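Local coordinates for protein export chaperone SatS (Mycobacterium tuberculosis H37Rv, PDB 6DNM) that acts as a chaperone for the SecA2 protein export pathway, probably by binding exported proteins before their secretion, at residues 96-108 / 117-129. Sequence-based numbering, arbitrary orientation.
Sequences DNVYVLSGLVDDF and REQLDLAVELLRD
The carboxamide of Q119 reaches from helix 117-129 to the end of strand 98-100 and the turn after it, where NE2 donates to V100 O at 3.0 Å and S102 O at 2.9 Å. Both acceptors lie near the amide plane, one for each N-H; the bond to V100 O is nearly straight (169°) although the donor stands well above that carbonyl's plane. CG anti to the backbone N and an extended chain give glutamine this span, while L104 CD2 packs 3.8 Å from its CD. Water 3 links OE1 to D107 OD2, so both ends of the amide are held.

Further along the helix, tyrosine suits its place by joining a flat face to a polar tip: the Y99 ring lies against L126 CB, a CH-pi contact, its edge toward the backbone of L122. Its hydroxyl donates to the anti lone pair of E125 OE2 at 2.6 Å, ring and carboxylate planes 72° apart; the carboxylate can accept twice, and water 1 joins that oxygen to D96 O. Between these polar anchors A123, small enough for a close approach, sets its CB 3.9 Å from L101 CD2.

The helix thus runs nearly perpendicular (101°) across strand 98-100, an outermost strand of the chain's mixed sheet, after the chain passes through a type II turn, L101 to L104, with G103 supplying its positive phi and the N-cap of helix 104-110.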
loop_
_atom_site.group_PDB
_atom_site.type_symbol
_atom_site.label_atom_id
_atom_site.label_comp_id
_atom_site.label_asym_id
_atom_site.label_seq_id
_atom_site.Cartn_x
_atom_site.Cartn_y
_atom_site.Cartn_z
ATOM N N ASP A 96 9.762 -4.772 4.749
ATOM C CA ASP A 96 9.698 -4.004 3.509
ATOM C C ASP A 96 8.282 -3.860 2.969
ATOM O O ASP A 96 8.081 -3.148 1.979
ATOM C CB ASP A 96 10.608 -4.622 2.441
ATOM C CG ASP A 96 10.244 -6.055 2.134
ATOM O OD1 ASP A 96 10.122 -6.399 0.942
ATOM O OD2 ASP A 96 10.062 -6.836 3.089
ATOM N N ASN A 97 7.306 -4.513 3.597
ATOM C CA ASN A 97 5.906 -4.411 3.202
ATOM C C ASN A 97 5.074 -3.683 4.248
ATOM O O ASN A 97 3.850 -3.868 4.320
ATOM C CB ASN A 97 5.346 -5.797 2.884
ATOM C CG ASN A 97 5.874 -6.324 1.588
ATOM O OD1 ASN A 97 6.013 -5.574 0.633
ATOM N ND2 ASN A 97 6.202 -7.608 1.548
ATOM N N VAL A 98 5.729 -2.846 5.047
ATOM C CA VAL A 98 5.087 -1.992 6.039
ATOM C C VAL A 98 5.019 -0.583 5.460
ATOM O O VAL A 98 6.051 0.030 5.167
ATOM C CB VAL A 98 5.866 -2.028 7.363
ATOM C CG1 VAL A 98 5.375 -0.956 8.314
ATOM C CG2 VAL A 98 5.743 -3.406 8.000
ATOM N N TYR A 99 3.808 -0.064 5.288
ATOM C CA TYR A 99 3.583 1.223 4.649
ATOM C C TYR A 99 2.862 2.146 5.615
ATOM O O TYR A 99 1.786 1.811 6.107
ATOM C CB TYR A 99 2.726 1.024 3.406
ATOM C CG TYR A 99 3.375 0.167 2.353
ATOM C CD1 TYR A 99 4.422 0.655 1.585
ATOM C CD2 TYR A 99 2.956 -1.144 2.133
ATOM C CE1 TYR A 99 5.023 -0.123 0.607
ATOM C CE2 TYR A 99 3.553 -1.933 1.153
ATOM C CZ TYR A 99 4.587 -1.411 0.393
ATOM O OH TYR A 99 5.186 -2.182 -0.582
ATOM N N VAL A 100 3.435 3.314 5.880
ATOM C CA VAL A 100 2.930 4.205 6.921
ATOM C C VAL A 100 2.594 5.545 6.285
ATOM O O VAL A 100 3.495 6.282 5.858
ATOM C CB VAL A 100 3.941 4.383 8.069
ATOM C CG1 VAL A 100 3.366 5.280 9.167
ATOM C CG2 VAL A 100 4.338 3.035 8.629
ATOM N N LEU A 101 1.304 5.876 6.243
ATOM C CA LEU A 101 0.869 7.212 5.849
ATOM C C LEU A 101 0.763 8.166 7.031
ATOM O O LEU A 101 0.780 9.390 6.826
ATOM C CB LEU A 101 -0.481 7.144 5.124
ATOM C CG LEU A 101 -0.523 6.244 3.893
ATOM C CD1 LEU A 101 -1.863 6.373 3.179
ATOM C CD2 LEU A 101 0.633 6.523 2.933
ATOM N N SER A 102 0.682 7.625 8.248
ATOM C CA SER A 102 0.497 8.399 9.475
ATOM C C SER A 102 1.519 9.518 9.614
ATOM O O SER A 102 2.723 9.298 9.481
ATOM C CB SER A 102 0.659 7.454 10.661
ATOM O OG SER A 102 -0.023 6.246 10.419
ATOM N N GLY A 103 1.025 10.714 9.937
ATOM C CA GLY A 103 1.861 11.851 10.222
ATOM C C GLY A 103 2.367 12.628 9.026
ATOM O O GLY A 103 2.827 13.762 9.202
ATOM N N LEU A 104 2.315 12.067 7.813
ATOM C CA LEU A 104 2.895 12.770 6.673
ATOM C C LEU A 104 2.217 14.115 6.447
ATOM O O LEU A 104 2.881 15.102 6.112
ATOM C CB LEU A 104 2.814 11.911 5.412
ATOM C CG LEU A 104 3.756 10.703 5.364
ATOM C CD1 LEU A 104 3.469 9.863 4.137
ATOM C CD2 LEU A 104 5.216 11.137 5.396
ATOM N N VAL A 105 0.898 14.183 6.657
ATOM C CA VAL A 105 0.181 15.443 6.457
ATOM C C VAL A 105 0.724 16.530 7.378
ATOM O O VAL A 105 0.823 17.703 6.992
ATOM C CB VAL A 105 -1.340 15.236 6.612
ATOM C CG1 VAL A 105 -1.702 14.811 8.037
ATOM C CG2 VAL A 105 -2.093 16.497 6.208
ATOM N N ASP A 106 1.084 16.163 8.605
ATOM C CA ASP A 106 1.646 17.123 9.550
ATOM C C ASP A 106 3.089 17.453 9.197
ATOM O O ASP A 106 3.499 18.614 9.282
ATOM C CB ASP A 106 1.532 16.577 10.976
ATOM C CG ASP A 106 0.099 16.266 11.361
ATOM O OD1 ASP A 106 -0.193 15.095 11.675
ATOM O OD2 ASP A 106 -0.738 17.193 11.318
ATOM N N ASP A 107 3.854 16.452 8.748
ATOM C CA ASP A 107 5.258 16.686 8.426
ATOM C C ASP A 107 5.418 17.585 7.202
ATOM O O ASP A 107 6.292 18.457 7.184
ATOM C CB ASP A 107 5.992 15.362 8.236
ATOM C CG ASP A 107 6.062 14.555 9.515
ATOM O OD1 ASP A 107 5.959 15.167 10.598
ATOM O OD2 ASP A 107 6.214 13.312 9.447
ATOM N N PHE A 108 4.605 17.375 6.161
ATOM C CA PHE A 108 4.685 18.238 4.983
ATOM C C PHE A 108 4.473 19.700 5.357
ATOM O O PHE A 108 5.099 20.594 4.775
ATOM C CB PHE A 108 3.656 17.810 3.935
ATOM C CG PHE A 108 4.026 16.558 3.183
ATOM C CD1 PHE A 108 5.281 16.411 2.608
ATOM C CD2 PHE A 108 3.109 15.535 3.035
ATOM C CE1 PHE A 108 5.619 15.247 1.915
ATOM C CE2 PHE A 108 3.433 14.387 2.341
ATOM C CZ PHE A 108 4.690 14.241 1.781
ATOM N N ARG A 117 12.615 10.418 5.215
ATOM C CA ARG A 117 12.825 9.980 3.839
ATOM C C ARG A 117 12.392 8.532 3.642
ATOM O O ARG A 117 11.667 8.214 2.694
ATOM C CB ARG A 117 14.291 10.169 3.463
ATOM C CG ARG A 117 14.599 9.805 2.023
ATOM C CD ARG A 117 16.020 9.252 1.897
ATOM N NE ARG A 117 16.173 8.043 2.700
ATOM C CZ ARG A 117 15.682 6.856 2.360
ATOM N NH1 ARG A 117 15.007 6.712 1.228
ATOM N NH2 ARG A 117 15.854 5.817 3.161
ATOM N N GLU A 118 12.814 7.639 4.538
ATOM C CA GLU A 118 12.467 6.230 4.381
ATOM C C GLU A 118 10.956 6.019 4.431
ATOM O O GLU A 118 10.394 5.293 3.601
ATOM C CB GLU A 118 13.183 5.395 5.442
ATOM C CG GLU A 118 13.091 3.907 5.199
ATOM C CD GLU A 118 13.370 3.103 6.454
ATOM O OE1 GLU A 118 13.042 1.896 6.474
ATOM O OE2 GLU A 118 13.920 3.682 7.423
ATOM N N GLN A 119 10.279 6.657 5.385
ATOM C CA GLN A 119 8.824 6.563 5.443
ATOM C C GLN A 119 8.196 7.004 4.127
ATOM O O GLN A 119 7.313 6.329 3.583
ATOM C CB GLN A 119 8.283 7.422 6.582
ATOM C CG GLN A 119 6.766 7.336 6.658
ATOM C CD GLN A 119 6.157 8.249 7.679
ATOM O OE1 GLN A 119 6.866 8.923 8.427
ATOM N NE2 GLN A 119 4.829 8.266 7.732
ATOM N N LEU A 120 8.627 8.146 3.612
ATOM C CA LEU A 120 8.068 8.649 2.373
ATOM C C LEU A 120 8.353 7.739 1.189
ATOM O O LEU A 120 7.518 7.547 0.361
ATOM C CB LEU A 120 8.545 10.074 2.107
ATOM C CG LEU A 120 7.943 10.737 0.874
ATOM C CD1 LEU A 120 6.440 10.875 1.000
ATOM C CD2 LEU A 120 8.582 12.079 0.561
ATOM N N ASP A 121 9.544 7.176 1.139
ATOM C CA ASP A 121 9.891 6.291 0.053
ATOM C C ASP A 121 8.969 5.095 -0.018
ATOM O O ASP A 121 8.467 4.775 -1.068
ATOM C CB ASP A 121 11.339 5.846 0.104
ATOM C CG ASP A 121 11.790 5.352 -1.237
ATOM O OD1 ASP A 121 11.718 4.185 -1.512
ATOM O OD2 ASP A 121 12.141 6.201 -2.076
ATOM N N LEU A 122 8.773 4.452 1.124
ATOM C CA LEU A 122 7.813 3.354 1.194
ATOM C C LEU A 122 6.400 3.819 0.853
ATOM O O LEU A 122 5.683 3.144 0.104
ATOM C CB LEU A 122 7.863 2.722 2.586
ATOM C CG LEU A 122 9.049 1.789 2.818
ATOM C CD1 LEU A 122 9.331 1.659 4.313
ATOM C CD2 LEU A 122 8.780 0.434 2.188
ATOM N N ALA A 123 5.983 4.977 1.376
ATOM C CA ALA A 123 4.622 5.454 1.119
ATOM C C ALA A 123 4.375 5.684 -0.368
ATOM O O ALA A 123 3.303 5.350 -0.885
ATOM C CB ALA A 123 4.350 6.744 1.896
ATOM N N VAL A 124 5.345 6.271 -1.067
ATOM C CA VAL A 124 5.189 6.523 -2.495
ATOM C C VAL A 124 5.121 5.215 -3.270
ATOM O O VAL A 124 4.358 5.095 -4.231
ATOM C CB VAL A 124 6.310 7.452 -2.994
ATOM C CG1 VAL A 124 6.336 7.515 -4.516
ATOM C CG2 VAL A 124 6.108 8.841 -2.414
ATOM N N GLU A 125 5.898 4.211 -2.856
ATOM C CA GLU A 125 5.794 2.889 -3.464
ATOM C C GLU A 125 4.362 2.359 -3.386
ATOM O O GLU A 125 3.794 1.927 -4.395
ATOM C CB GLU A 125 6.776 1.944 -2.774
ATOM C CG GLU A 125 6.694 0.510 -3.222
ATOM C CD GLU A 125 7.712 -0.355 -2.509
ATOM O OE1 GLU A 125 8.928 -0.114 -2.681
ATOM O OE2 GLU A 125 7.296 -1.271 -1.776
ATOM N N LEU A 126 3.742 2.432 -2.206
ATOM C CA LEU A 126 2.357 1.975 -2.078
ATOM C C LEU A 126 1.412 2.835 -2.907
ATOM O O LEU A 126 0.524 2.311 -3.587
ATOM C CB LEU A 126 1.923 2.016 -0.613
ATOM C CG LEU A 126 0.439 1.705 -0.387
ATOM C CD1 LEU A 126 0.109 0.240 -0.680
ATOM C CD2 LEU A 126 0.044 2.084 1.029
ATOM N N LEU A 127 1.580 4.157 -2.848
ATOM C CA LEU A 127 0.684 5.058 -3.569
ATOM C C LEU A 127 0.690 4.768 -5.064
ATOM O O LEU A 127 -0.369 4.716 -5.700
ATOM C CB LEU A 127 1.111 6.501 -3.329
ATOM C CG LEU A 127 0.909 7.050 -1.928
ATOM C CD1 LEU A 127 1.434 8.466 -1.837
ATOM C CD2 LEU A 127 -0.537 7.010 -1.626
ATOM N N ARG A 128 1.878 4.597 -5.648
ATOM C CA ARG A 128 1.954 4.294 -7.074
ATOM C C ARG A 128 1.270 2.972 -7.383
ATOM O O ARG A 128 0.569 2.850 -8.396
ATOM C CB ARG A 128 3.412 4.258 -7.530
ATOM C CG ARG A 128 4.155 5.556 -7.335
ATOM C CD ARG A 128 4.318 6.269 -8.628
ATOM N NE ARG A 128 5.243 7.390 -8.510
ATOM C CZ ARG A 128 5.144 8.499 -9.229
ATOM N NH1 ARG A 128 4.154 8.629 -10.107
ATOM N NH2 ARG A 128 6.032 9.470 -9.072
ATOM N N ASP A 129 1.453 1.970 -6.515
ATOM C CA ASP A 129 0.787 0.686 -6.724
ATOM C C ASP A 129 -0.728 0.835 -6.648
ATOM O O ASP A 129 -1.454 0.237 -7.446
ATOM C CB ASP A 129 1.256 -0.322 -5.675
ATOM C CG ASP A 129 2.607 -0.935 -5.995
ATOM O OD1 ASP A 129 3.140 -0.710 -7.097
ATOM O OD2 ASP A 129 3.131 -1.661 -5.126
HETATM O O HOH W 1 9.373 -2.175 -0.224
HETATM O O HOH W 2 5.796 4.374 4.886
HETATM O O HOH W 3 7.687 11.572 8.210
#